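Local coordinates for protein phosphoribosylaminoimidazole-succinocarboxamide synthase (Pyrococcus horikoshii, PDB 4O7W) that catalyses the ATP-driven joining of L-aspartate to the carboxylate of 5-amino-1-(5-phospho-D-ribosyl)imidazole-4-carboxylate, a step of de novo purine biosynthesis, at residues E89-N94 / I116-Y121; V95-L100 / I170-K175. All coordinates share one frame; numbering follows the deposited sequence.

Contact 1. Residues E89-N94 / I116-Y121. With TYD (thymidine-5'-diphosphate), chain B.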
loop_
_atom_site.group_PDB
_atom_site.type_symbol
_atom_site.label_atom_id
_atom_site.label_comp_id
_atom_site.label_asym_id
_atom_site.label_seq_id
_atom_site.Cartn_x
_atom_site.Cartn_y
_atom_site.Cartn_z
ATOM N N GLU A 89 1.617 12.043 -1.549
ATOM C CA GLU A 89 3.022 12.085 -1.873
ATOM C C GLU A 89 3.236 10.897 -2.796
ATOM O O GLU A 89 2.902 9.767 -2.434
ATOM C CB GLU A 89 3.849 12.025 -0.591
ATOM C CG GLU A 89 3.842 13.384 0.124
ATOM C CD GLU A 89 4.099 13.296 1.618
ATOM O OE1 GLU A 89 4.211 14.372 2.257
ATOM O OE2 GLU A 89 4.170 12.163 2.165
ATOM N N VAL A 90 3.725 11.172 -4.006
ATOM C CA VAL A 90 3.871 10.177 -5.070
ATOM C C VAL A 90 5.333 9.804 -5.193
ATOM O O VAL A 90 6.154 10.618 -5.607
ATOM C CB VAL A 90 3.322 10.695 -6.414
ATOM C CG1 VAL A 90 3.431 9.621 -7.507
ATOM C CG2 VAL A 90 1.864 11.126 -6.253
ATOM N N VAL A 91 5.667 8.582 -4.801
ATOM C CA VAL A 91 7.060 8.170 -4.738
ATOM C C VAL A 91 7.407 7.236 -5.919
ATOM O O VAL A 91 6.708 6.248 -6.174
ATOM C CB VAL A 91 7.392 7.520 -3.370
ATOM C CG1 VAL A 91 8.816 7.006 -3.367
ATOM C CG2 VAL A 91 7.185 8.525 -2.217
ATOM N N VAL A 92 8.461 7.578 -6.652
ATOM C CA VAL A 92 8.969 6.748 -7.743
ATOM C C VAL A 92 10.339 6.196 -7.321
ATOM O O VAL A 92 11.151 6.928 -6.770
ATOM C CB VAL A 92 9.111 7.564 -9.052
ATOM C CG1 VAL A 92 9.525 6.672 -10.208
ATOM C CG2 VAL A 92 7.821 8.298 -9.385
ATOM N N ARG A 93 10.568 4.900 -7.536
ATOM C CA ARG A 93 11.775 4.231 -7.043
ATOM C C ARG A 93 12.440 3.402 -8.167
ATOM O O ARG A 93 11.781 2.580 -8.807
ATOM C CB ARG A 93 11.434 3.361 -5.809
ATOM C CG ARG A 93 10.269 3.908 -4.956
ATOM C CD ARG A 93 10.013 3.141 -3.651
ATOM N NE ARG A 93 11.078 3.394 -2.691
ATOM C CZ ARG A 93 10.945 3.929 -1.480
ATOM N NH1 ARG A 93 9.760 4.260 -0.963
ATOM N NH2 ARG A 93 12.041 4.128 -0.773
ATOM N N ASN A 94 13.730 3.655 -8.415
ATOM C CA ASN A 94 14.536 2.911 -9.404
ATOM C C ASN A 94 15.470 1.905 -8.746
ATOM O O ASN A 94 15.763 0.841 -9.309
ATOM C CB ASN A 94 15.363 3.875 -10.259
ATOM C CG ASN A 94 14.506 4.927 -10.932
ATOM O OD1 ASN A 94 13.559 4.594 -11.650
ATOM N ND2 ASN A 94 14.809 6.205 -10.684
ATOM N N ILE A 116 9.137 1.518 -9.469
ATOM C CA ILE A 116 7.995 1.348 -8.572
ATOM C C ILE A 116 7.366 2.711 -8.281
ATOM O O ILE A 116 8.069 3.680 -8.031
ATOM C CB ILE A 116 8.427 0.651 -7.258
ATOM C CG1 ILE A 116 8.768 -0.813 -7.543
ATOM C CG2 ILE A 116 7.352 0.778 -6.183
ATOM C CD1 ILE A 116 9.313 -1.565 -6.350
ATOM N N VAL A 117 6.047 2.792 -8.331
ATOM C CA VAL A 117 5.346 4.013 -7.908
ATOM C C VAL A 117 4.558 3.662 -6.654
ATOM O O VAL A 117 3.850 2.650 -6.627
ATOM C CB VAL A 117 4.371 4.548 -8.983
ATOM C CG1 VAL A 117 3.789 5.895 -8.558
ATOM C CG2 VAL A 117 5.059 4.669 -10.335
ATOM N N GLU A 118 4.694 4.487 -5.625
ATOM C CA GLU A 118 3.964 4.306 -4.371
ATOM C C GLU A 118 3.198 5.587 -4.071
ATOM O O GLU A 118 3.702 6.704 -4.284
ATOM C CB GLU A 118 4.909 3.975 -3.216
ATOM C CG GLU A 118 5.725 2.690 -3.391
ATOM C CD GLU A 118 6.801 2.520 -2.327
ATOM O OE1 GLU A 118 7.154 3.510 -1.646
ATOM O OE2 GLU A 118 7.315 1.393 -2.172
ATOM N N LEU A 119 1.969 5.418 -3.611
ATOM C CA LEU A 119 1.141 6.543 -3.208
ATOM C C LEU A 119 1.055 6.568 -1.692
ATOM O O LEU A 119 0.752 5.555 -1.084
ATOM C CB LEU A 119 -0.262 6.375 -3.770
ATOM C CG LEU A 119 -0.338 6.240 -5.293
ATOM C CD1 LEU A 119 -1.763 5.869 -5.675
ATOM C CD2 LEU A 119 0.120 7.526 -5.970
ATOM N N TYR A 120 1.327 7.726 -1.102
ATOM C CA TYR A 120 1.232 7.929 0.340
ATOM C C TYR A 120 0.192 9.004 0.591
ATOM O O TYR A 120 0.222 10.066 -0.026
ATOM C CB TYR A 120 2.579 8.346 0.937
ATOM C CG TYR A 120 3.596 7.233 0.913
ATOM C CD1 TYR A 120 3.672 6.310 1.958
ATOM C CD2 TYR A 120 4.462 7.085 -0.176
ATOM C CE1 TYR A 120 4.594 5.276 1.931
ATOM C CE2 TYR A 120 5.389 6.061 -0.216
ATOM C CZ TYR A 120 5.447 5.154 0.828
ATOM O OH TYR A 120 6.369 4.142 0.761
ATOM N N TYR A 121 -0.734 8.718 1.490
ATOM C CA TYR A 121 -1.759 9.666 1.845
ATOM C C TYR A 121 -1.188 10.702 2.834
ATOM O O TYR A 121 -0.708 10.345 3.910
ATOM C CB TYR A 121 -2.951 8.895 2.428
ATOM C CG TYR A 121 -4.029 9.729 3.106
ATOM C CD1 TYR A 121 -4.419 10.982 2.601
ATOM C CD2 TYR A 121 -4.683 9.234 4.238
ATOM C CE1 TYR A 121 -5.420 11.723 3.222
ATOM C CE2 TYR A 121 -5.682 9.956 4.856
ATOM C CZ TYR A 121 -6.035 11.190 4.356
ATOM O OH TYR A 121 -7.016 11.868 5.001
HETATM P PA TYD B . 11.091 6.576 1.601
HETATM O O1A TYD B . 12.218 5.606 1.417
HETATM O O2A TYD B . 9.703 6.033 1.328
HETATM O O3A TYD B . 11.015 7.199 3.078
HETATM P PB TYD B . 12.199 7.733 4.037
HETATM O O1B TYD B . 13.373 6.798 3.852
HETATM O O2B TYD B . 12.496 9.125 3.523
HETATM O O3B TYD B . 11.543 7.736 5.387
HETATM O "O5'" TYD B . 11.385 7.851 0.692
HETATM C "C5'" TYD B . 11.437 7.714 -0.718
HETATM C "C4'" TYD B . 11.924 8.997 -1.393
HETATM O "O4'" TYD B . 10.858 9.946 -1.407
HETATM C "C3'" TYD B . 13.110 9.676 -0.699
HETATM O "O3'" TYD B . 13.905 10.290 -1.708
HETATM C "C2'" TYD B . 12.499 10.780 0.133
HETATM C "C1'" TYD B . 11.208 11.093 -0.618
HETATM N N1 TYD B . 10.088 11.392 0.282
HETATM C C2 TYD B . 9.930 12.706 0.819
HETATM O O2 TYD B . 10.739 13.603 0.529
HETATM N N3 TYD B . 8.898 12.990 1.629
HETATM C C4 TYD B . 7.985 12.041 1.933
HETATM O O4 TYD B . 7.023 12.312 2.669
HETATM C C5 TYD B . 8.101 10.663 1.374
HETATM C C5M TYD B . 7.091 9.574 1.691
HETATM C C6 TYD B . 9.191 10.414 0.549
#
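Arg-93 spends its guanidinium on two anions at once, the carboxylate of Glu-118 on the neighbouring strand and the alpha-phosphate of a bound thymidine diphosphate. The setting is an antiparallel pair within the ligand-binding sheet of this SAICAR synthetase, residues 89-93 running against 116-121 with their axes 4.6 Å apart. Three hydrogen-bonded pairs, Glu-89 with Tyr-120, Val-91 with Glu-118 and Arg-93 with Ile-116, turn their side chains to the nucleotide face. The two non-hydrogen-bonded pairs between them, Val-90 with Leu-119 and Val-92 with Val-117, look the other way, where Val-92 and Val-117 pack on helix 143-165. On this apolar face the CG1 methyls of Val-90 and Val-117 meet at 3.9 Å.

On the nucleotide face the Arg-93 chain bends at chi3 (71°), which folds the guanidinium back toward Glu-118 and the phosphate. NH1 donates to Glu-118 OE1 at 2.8 Å in a salt bridge, close to the guanidinium plane although the carboxylate is turned 58° from it. NH1 also donates to O2A of the ligand, and NH2 reaches O1A at 2.6 Å, so the phosphate is gripped by both terminal nitrogens. Glu-118, gripping NH1 from another side than the phosphate, helps to fix the guanidinium and probably offsets part of its charge. Val-91 crosses the Tyr-120 ring at a slant, its CG2 3.6 Å from CE2, while the thymine methyl C5M sits over one ring face, offset toward the rim. From the second subunit, Asn-132 bonds to the backbone of Val-117. The tyrosine hydroxyl completes the network, donating to Glu-118 OE1 at 2.6 Å from the face of the carboxylate plane opposite to that used by Arg-93 NH1.

Contact 2. Residues V95-L100 / I170-K175. With TYD (thymidine-5'-diphosphate), chain B.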
loop_
_atom_site.group_PDB
_atom_site.type_symbol
_atom_site.label_atom_id
_atom_site.label_comp_id
_atom_site.label_asym_id
_atom_site.label_seq_id
_atom_site.Cartn_x
_atom_site.Cartn_y
_atom_site.Cartn_z
ATOM N N VAL A 95 15.949 2.268 -7.556
ATOM C CA VAL A 95 16.910 1.483 -6.806
ATOM C C VAL A 95 16.380 1.359 -5.373
ATOM O O VAL A 95 15.849 2.335 -4.819
ATOM C CB VAL A 95 18.288 2.180 -6.830
ATOM C CG1 VAL A 95 19.256 1.548 -5.837
ATOM C CG2 VAL A 95 18.865 2.151 -8.246
ATOM N N VAL A 96 16.510 0.165 -4.796
ATOM C CA VAL A 96 16.053 -0.132 -3.429
ATOM C C VAL A 96 16.832 0.683 -2.390
ATOM O O VAL A 96 18.080 0.655 -2.345
ATOM C CB VAL A 96 16.132 -1.650 -3.130
ATOM C CG1 VAL A 96 15.788 -1.960 -1.676
ATOM C CG2 VAL A 96 15.200 -2.411 -4.069
ATOM N N ALA A 97 16.077 1.435 -1.589
ATOM C CA ALA A 97 16.611 2.253 -0.501
ATOM C C ALA A 97 15.455 2.631 0.418
ATOM O O ALA A 97 14.281 2.429 0.074
ATOM C CB ALA A 97 17.281 3.510 -1.053
ATOM N N GLY A 98 15.790 3.186 1.577
ATOM C CA GLY A 98 14.805 3.676 2.525
ATOM C C GLY A 98 13.755 2.647 2.904
ATOM O O GLY A 98 14.075 1.478 3.164
ATOM N N SER A 99 12.498 3.080 2.903
ATOM C CA SER A 99 11.378 2.260 3.387
ATOM C C SER A 99 11.081 1.039 2.518
ATOM O O SER A 99 10.463 0.086 2.991
ATOM C CB SER A 99 10.101 3.115 3.500
ATOM O OG SER A 99 9.580 3.357 2.200
ATOM N N LEU A 100 11.485 1.071 1.245
ATOM C CA LEU A 100 11.284 -0.089 0.368
ATOM C C LEU A 100 11.922 -1.385 0.923
ATOM O O LEU A 100 11.463 -2.490 0.632
ATOM C CB LEU A 100 11.761 0.201 -1.064
ATOM C CG LEU A 100 11.381 -0.845 -2.109
ATOM C CD1 LEU A 100 9.861 -1.036 -2.201
ATOM C CD2 LEU A 100 11.973 -0.529 -3.480
ATOM N N ILE A 170 23.080 8.886 -9.974
ATOM C CA ILE A 170 22.015 7.906 -9.989
ATOM C C ILE A 170 20.822 8.438 -9.213
ATOM O O ILE A 170 20.932 8.797 -8.032
ATOM C CB ILE A 170 22.466 6.565 -9.384
ATOM C CG1 ILE A 170 23.679 6.016 -10.166
ATOM C CG2 ILE A 170 21.315 5.573 -9.411
ATOM C CD1 ILE A 170 24.437 4.924 -9.421
ATOM N N LEU A 171 19.688 8.508 -9.894
ATOM C CA LEU A 171 18.438 8.873 -9.252
ATOM C C LEU A 171 17.855 7.606 -8.644
ATOM O O LEU A 171 17.295 6.762 -9.346
ATOM C CB LEU A 171 17.481 9.515 -10.252
ATOM C CG LEU A 171 16.083 9.907 -9.747
ATOM C CD1 LEU A 171 16.144 11.012 -8.693
ATOM C CD2 LEU A 171 15.226 10.323 -10.936
ATOM N N VAL A 172 18.009 7.475 -7.334
ATOM C CA VAL A 172 17.629 6.264 -6.629
ATOM C C VAL A 172 16.100 6.191 -6.459
ATOM O O VAL A 172 15.480 5.183 -6.794
ATOM C CB VAL A 172 18.365 6.198 -5.274
ATOM C CG1 VAL A 172 17.730 5.178 -4.329
ATOM C CG2 VAL A 172 19.846 5.915 -5.506
ATOM N N ASP A 173 15.517 7.277 -5.946
ATOM C CA ASP A 173 14.068 7.421 -5.786
ATOM C C ASP A 173 13.786 8.888 -5.528
ATOM O O ASP A 173 14.728 9.671 -5.393
ATOM C CB ASP A 173 13.529 6.550 -4.638
ATOM C CG ASP A 173 14.180 6.863 -3.297
ATOM O OD1 ASP A 173 14.580 8.012 -3.068
ATOM O OD2 ASP A 173 14.273 5.953 -2.455
ATOM N N PHE A 174 12.507 9.258 -5.472
ATOM C CA PHE A 174 12.116 10.649 -5.225
ATOM C C PHE A 174 10.620 10.752 -4.993
ATOM O O PHE A 174 9.863 9.829 -5.322
ATOM C CB PHE A 174 12.529 11.574 -6.394
ATOM C CG PHE A 174 11.884 11.229 -7.722
ATOM C CD1 PHE A 174 10.757 11.918 -8.162
ATOM C CD2 PHE A 174 12.423 10.243 -8.538
ATOM C CE1 PHE A 174 10.163 11.631 -9.385
ATOM C CE2 PHE A 174 11.832 9.939 -9.770
ATOM C CZ PHE A 174 10.694 10.628 -10.191
ATOM N N LYS A 175 10.202 11.892 -4.454
ATOM C CA LYS A 175 8.807 12.128 -4.127
ATOM C C LYS A 175 8.303 13.368 -4.875
ATOM O O LYS A 175 8.981 14.394 -4.917
ATOM C CB LYS A 175 8.641 12.311 -2.614
ATOM C CG LYS A 175 7.196 12.535 -2.143
ATOM C CD LYS A 175 6.812 14.015 -2.108
ATOM C CE LYS A 175 7.513 14.766 -0.957
ATOM N NZ LYS A 175 7.421 16.256 -1.150
HETATM P PA TYD B . 11.091 6.576 1.601
HETATM O O1A TYD B . 12.218 5.606 1.417
HETATM O O2A TYD B . 9.703 6.033 1.328
HETATM O O3A TYD B . 11.015 7.199 3.078
HETATM P PB TYD B . 12.199 7.733 4.037
HETATM O O1B TYD B . 13.373 6.798 3.852
HETATM O O2B TYD B . 12.496 9.125 3.523
HETATM O O3B TYD B . 11.543 7.736 5.387
HETATM O "O5'" TYD B . 11.385 7.851 0.692
HETATM C "C5'" TYD B . 11.437 7.714 -0.718
HETATM C "C4'" TYD B . 11.924 8.997 -1.393
HETATM O "O4'" TYD B . 10.858 9.946 -1.407
HETATM C "C3'" TYD B . 13.110 9.676 -0.699
HETATM O "O3'" TYD B . 13.905 10.290 -1.708
HETATM C "C2'" TYD B . 12.499 10.780 0.133
HETATM C "C1'" TYD B . 11.208 11.093 -0.618
HETATM N N1 TYD B . 10.088 11.392 0.282
HETATM C C2 TYD B . 9.930 12.706 0.819
HETATM O O2 TYD B . 10.739 13.603 0.529
HETATM N N3 TYD B . 8.898 12.990 1.629
HETATM C C4 TYD B . 7.985 12.041 1.933
HETATM O O4 TYD B . 7.023 12.312 2.669
HETATM C C5 TYD B . 8.101 10.663 1.374
HETATM C C5M TYD B . 7.091 9.574 1.691
HETATM C C6 TYD B . 9.191 10.414 0.549
HETATM O O HOH W 1 13.876 3.275 -3.205
#
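Val-95 and Val-172 bring their CA atoms to 4.8 Å where the irregular segment 95-100 comes alongside the strand of residues 170-175. One backbone bond joins the segments, from Val-95 N to Val-172 O at 3.0 Å. Beyond it the loop diverges and turns to the alpha-phosphate, while the strand continues beneath the sugar and base. The two walls form a nucleotide pocket in the SAICAR synthetase fold.

Val-172 fills the angle between them: its CG1, anti to the backbone N (chi1 164°), lies 3.7 Å from Ala-97 CB and also packs against Val-95 CB. A water bridges the two segments, in hydrogen-bonding position to both Asp-173 OD2 and Val-95 O though not every acceptor in its reach can be served, and accepts a weak bond from Ala-97 N. The other carboxylate oxygen of Asp-173, OD1, takes a hydrogen bond from the ribose O3' at 2.7 Å. OD2 is also salt-bridged to Arg-198, which itself bonds to the ligand. With an alanine in place of Asp-173, the ribose hydroxyl is likely to lose its acceptor and Arg-198 its carboxylate mate.

Across the pocket, Ser-99 holds the alpha-phosphate twice, through N to O1A at 2.9 Å and through OG to O2A at 2.8 Å. Gly-98 has positive phi, and its CA comes within 3.4 Å of O1A; a CB there would collide with that oxygen. Lys-175 lays its aliphatic chain along the thymine, with CB 3.4 Å from N1. The chemistry divides the work: the strand's carboxylate accepts from the sugar, whereas the loop's amide and hydroxyl donate to the phosphate, an arrangement suited to a nucleotide-like ligand and consistent with binding of the phosphoribosyl substrate.

In the fold
Contacts 1 and 2 lie with their centres about 10 Å apart and share one antiparallel sheet, in which strand 84-93 runs between strands 111-121 and 169-180. Along the chain the order is 89-94, 95-100, 116-121, 170-175, so the segments of the two contacts alternate, and the chain passes directly from contact 1 into contact 2 at a corner at Asn-94. There Asn-94 probably bonds through its backbone N to Val-172 O and through ND2 to Leu-171 O, tying the turn to strand 169-180. Both contacts touch the same thymidine diphosphate, so sheet face and loop together shape a single pocket, with ATP bound close to Glu-89 of contact 1.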